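Local atomic coordinates of 3-deoxy-manno-octulosonate cytidylyltransferase (Escherichia coli, PDB entry 1H7F), a protein that probably activates the eight-carbon sugar KDO for bacterial lipopolysaccharide synthesis, coupling it to CMP from CTP with release of diphosphate. Residues K86-I91 against Y178-L183. Sequence-based numbering, arbitrary orientation.
Sequences KVEADI and YRRDVL
Arg180 N donates a hydrogen bond to Asp90 O, 3.0 Å long but bent, with 136° at the hydrogen; the donor stands above the carbonyl plane. Next to it Ile91 and Arg179 form an antiparallel, non-hydrogen-bonded pair, their CA atoms 4.7 Å apart. Here the CA of Ile91 also makes a CA-H...O contact of 3.5 Å with Tyr178 O. The Ile91-Arg179 pair is thus the bridge at the strand end, and Arg180, just past the N-cap residue Arg179, adds its hydrogen bond from the first residue of the helix.

The long side chain of Arg180 makes the largest single contribution to the buried surface. With CG anti to the backbone N (chi1 -173°) and the chain extended as far as NE, it lies along residues 87-90, and its CD comes within 3.2 Å of Ala89 O. The guanidinium reaches the loop at Val87 and Glu88, where NH1 is 3.9 Å from Glu88 CA and has Val87 O at its edge, in plane but at 4.0 Å. NH1 hydrogen-bonds to Met84 O and, weakly, to Tyr92 OH, so Arg180 ties the start of its own helix to the last turn of helix 76-86. Glu88 OE2 lies 6.0 Å from Arg180 NE, near without contact, and may add a weak long-range attraction.

Ile91 and Arg179 point to the same face of the sheet. Arg179 bends at chi2 (85°), and Ile91 CD1 sits over one face of its guanidinium, offset toward the rim; NH1 bonds to Met114 O and Leu120 O.

In the central mixed sheet of this GT-A-type cytidylyltransferase, the contact lies where strand 91-94 begins and strand 169-179 ends. Strand 3-8 flanks the former on its other side; Lys2, just before that strand, gives its N to Asp90 OD2, while Leu183 packs against helix 76-86.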
ATOM      1  N   LYS A  86      -8.570 -31.687  -3.622  1.00 21.20           N
ATOM      2  CA  LYS A  86      -8.163 -33.009  -4.081  1.00 21.77           C
ATOM      3  C   LYS A  86      -6.713 -33.356  -3.781  1.00 22.25           C
ATOM      4  O   LYS A  86      -6.418 -34.498  -3.457  1.00 24.62           O
ATOM      5  CB  LYS A  86      -8.446 -33.160  -5.570  1.00 19.16           C
ATOM      6  CG  LYS A  86      -9.907 -32.995  -5.884  1.00 18.69           C
ATOM      7  CD  LYS A  86     -10.246 -33.400  -7.289  1.00 20.62           C
ATOM      8  CE  LYS A  86     -11.752 -33.332  -7.484  1.00 23.14           C
ATOM      9  NZ  LYS A  86     -12.164 -33.839  -8.816  1.00 27.66           N
ATOM     10  N   VAL A  87      -5.809 -32.380  -3.893  1.00 23.18           N
ATOM     11  CA  VAL A  87      -4.385 -32.593  -3.622  1.00 20.41           C
ATOM     12  C   VAL A  87      -4.006 -32.008  -2.271  1.00 23.15           C
ATOM     13  O   VAL A  87      -4.033 -30.793  -2.078  1.00 24.33           O
ATOM     14  CB  VAL A  87      -3.506 -31.943  -4.701  1.00 19.25           C
ATOM     15  CG1 VAL A  87      -2.032 -32.132  -4.376  1.00 18.79           C
ATOM     16  CG2 VAL A  87      -3.834 -32.524  -6.060  1.00 18.53           C
ATOM     17  N   GLU A  88      -3.584 -32.874  -1.359  1.00 22.79           N
ATOM     18  CA  GLU A  88      -3.214 -32.441  -0.026  1.00 25.75           C
ATOM     19  C   GLU A  88      -1.775 -31.936   0.097  1.00 24.43           C
ATOM     20  O   GLU A  88      -0.834 -32.569  -0.383  1.00 24.23           O
ATOM     21  CB  GLU A  88      -3.457 -33.568   0.978  1.00 28.51           C
ATOM     22  CG  GLU A  88      -3.266 -33.147   2.434  1.00 36.40           C
ATOM     23  CD  GLU A  88      -3.223 -34.319   3.396  1.00 42.94           C
ATOM     24  OE1 GLU A  88      -3.481 -35.466   2.960  1.00 46.83           O
ATOM     25  OE2 GLU A  88      -2.927 -34.093   4.593  1.00 44.80           O
ATOM     26  N   ALA A  89      -1.626 -30.806   0.789  1.00 22.25           N
ATOM     27  CA  ALA A  89      -0.333 -30.175   1.032  1.00 18.16           C
ATOM     28  C   ALA A  89      -0.517 -29.106   2.087  1.00 16.12           C
ATOM     29  O   ALA A  89      -1.635 -28.683   2.357  1.00 15.27           O
ATOM     30  CB  ALA A  89       0.186 -29.548  -0.238  1.00 16.24           C
ATOM     31  N   ASP A  90       0.573 -28.723   2.733  1.00 17.19           N
ATOM     32  CA  ASP A  90       0.532 -27.662   3.731  1.00 20.86           C
ATOM     33  C   ASP A  90       0.795 -26.321   3.029  1.00 20.55           C
ATOM     34  O   ASP A  90       0.261 -25.286   3.428  1.00 21.39           O
ATOM     35  CB  ASP A  90       1.591 -27.904   4.804  1.00 23.58           C
ATOM     36  CG  ASP A  90       1.377 -29.206   5.549  1.00 30.40           C
ATOM     37  OD1 ASP A  90       0.205 -29.553   5.813  1.00 33.87           O
ATOM     38  OD2 ASP A  90       2.378 -29.880   5.873  1.00 31.93           O
ATOM     39  N   ILE A  91       1.589 -26.366   1.958  1.00 18.88           N
ATOM     40  CA  ILE A  91       1.954 -25.180   1.177  1.00 16.09           C
ATOM     41  C   ILE A  91       1.775 -25.432  -0.318  1.00 15.42           C
ATOM     42  O   ILE A  91       2.284 -26.415  -0.846  1.00 18.32           O
ATOM     43  CB  ILE A  91       3.436 -24.811   1.425  1.00 15.35           C
ATOM     44  CG1 ILE A  91       3.644 -24.422   2.882  1.00 14.92           C
ATOM     45  CG2 ILE A  91       3.859 -23.673   0.517  1.00 15.75           C
ATOM     46  CD1 ILE A  91       5.090 -24.374   3.299  1.00 15.48           C
ATOM     47  N   TYR A 178       0.972 -20.233  -1.095  1.00 15.29           N
ATOM     48  CA  TYR A 178      -0.133 -20.072  -0.156  1.00 14.72           C
ATOM     49  C   TYR A 178      -0.188 -21.174   0.884  1.00 16.02           C
ATOM     50  O   TYR A 178      -0.029 -22.342   0.554  1.00 16.75           O
ATOM     51  CB  TYR A 178      -1.468 -20.133  -0.880  1.00 10.72           C
ATOM     52  CG  TYR A 178      -1.667 -19.154  -1.991  1.00 13.10           C
ATOM     53  CD1 TYR A 178      -2.359 -17.963  -1.775  1.00 15.46           C
ATOM     54  CD2 TYR A 178      -1.275 -19.465  -3.285  1.00 13.09           C
ATOM     55  CE1 TYR A 178      -2.668 -17.115  -2.832  1.00 15.37           C
ATOM     56  CE2 TYR A 178      -1.576 -18.629  -4.343  1.00 14.70           C
ATOM     57  CZ  TYR A 178      -2.277 -17.462  -4.112  1.00 16.31           C
ATOM     58  OH  TYR A 178      -2.626 -16.678  -5.184  1.00 22.85           O
ATOM     59  N   ARG A 179      -0.471 -20.806   2.131  1.00 17.20           N
ATOM     60  CA  ARG A 179      -0.641 -21.789   3.193  1.00 15.25           C
ATOM     61  C   ARG A 179      -1.994 -22.429   2.872  1.00 16.12           C
ATOM     62  O   ARG A 179      -2.842 -21.801   2.223  1.00 15.74           O
ATOM     63  CB  ARG A 179      -0.747 -21.101   4.549  1.00 18.68           C
ATOM     64  CG  ARG A 179       0.079 -21.732   5.620  1.00 24.15           C
ATOM     65  CD  ARG A 179       1.475 -21.192   5.550  1.00 28.18           C
ATOM     66  NE  ARG A 179       2.437 -22.027   6.258  1.00 33.00           N
ATOM     67  CZ  ARG A 179       3.694 -21.668   6.497  1.00 36.73           C
ATOM     68  NH1 ARG A 179       4.137 -20.480   6.093  1.00 35.16           N
ATOM     69  NH2 ARG A 179       4.524 -22.513   7.098  1.00 37.40           N
ATOM     70  N   ARG A 180      -2.211 -23.660   3.332  1.00 16.08           N
ATOM     71  CA  ARG A 180      -3.471 -24.359   3.065  1.00 16.12           C
ATOM     72  C   ARG A 180      -4.716 -23.627   3.582  1.00 12.14           C
ATOM     73  O   ARG A 180      -5.716 -23.521   2.868  1.00  9.21           O
ATOM     74  CB  ARG A 180      -3.414 -25.794   3.626  1.00 20.04           C
ATOM     75  CG  ARG A 180      -4.623 -26.673   3.264  1.00 23.08           C
ATOM     76  CD  ARG A 180      -4.463 -28.145   3.721  1.00 27.88           C
ATOM     77  NE  ARG A 180      -5.727 -28.882   3.622  1.00 25.44           N
ATOM     78  CZ  ARG A 180      -6.159 -29.527   2.542  1.00 25.89           C
ATOM     79  NH1 ARG A 180      -5.425 -29.565   1.440  1.00 27.21           N
ATOM     80  NH2 ARG A 180      -7.383 -30.040   2.524  1.00 26.43           N
ATOM     81  N   ASP A 181      -4.654 -23.094   4.797  1.00 14.73           N
ATOM     82  CA  ASP A 181      -5.811 -22.399   5.361  1.00 19.71           C
ATOM     83  C   ASP A 181      -6.277 -21.165   4.591  1.00 19.33           C
ATOM     84  O   ASP A 181      -7.458 -20.825   4.614  1.00 22.36           O
ATOM     85  CB  ASP A 181      -5.605 -22.082   6.847  1.00 24.94           C
ATOM     86  CG  ASP A 181      -4.384 -21.240   7.105  1.00 29.88           C
ATOM     87  OD1 ASP A 181      -3.585 -21.603   7.992  1.00 33.92           O
ATOM     88  OD2 ASP A 181      -4.231 -20.195   6.446  1.00 38.84           O
ATOM     89  N   VAL A 182      -5.361 -20.515   3.877  1.00 18.31           N
ATOM     90  CA  VAL A 182      -5.716 -19.346   3.081  1.00 16.24           C
ATOM     91  C   VAL A 182      -6.623 -19.761   1.927  1.00 16.34           C
ATOM     92  O   VAL A 182      -7.629 -19.108   1.645  1.00 17.50           O
ATOM     93  CB  VAL A 182      -4.453 -18.653   2.522  1.00 19.00           C
ATOM     94  CG1 VAL A 182      -4.835 -17.506   1.602  1.00 20.91           C
ATOM     95  CG2 VAL A 182      -3.596 -18.144   3.663  1.00 16.93           C
ATOM     96  N   LEU A 183      -6.275 -20.861   1.266  1.00 14.86           N
ATOM     97  CA  LEU A 183      -7.069 -21.353   0.149  1.00 13.68           C
ATOM     98  C   LEU A 183      -8.419 -21.908   0.598  1.00 14.00           C
ATOM     99  O   LEU A 183      -9.385 -21.867  -0.155  1.00 14.95           O
ATOM    100  CB  LEU A 183      -6.279 -22.403  -0.633  1.00 17.11           C
ATOM    101  CG  LEU A 183      -5.013 -21.839  -1.282  1.00 18.38           C
ATOM    102  CD1 LEU A 183      -4.158 -22.952  -1.830  1.00 16.18           C
ATOM    103  CD2 LEU A 183      -5.393 -20.867  -2.388  1.00 16.13           C
TER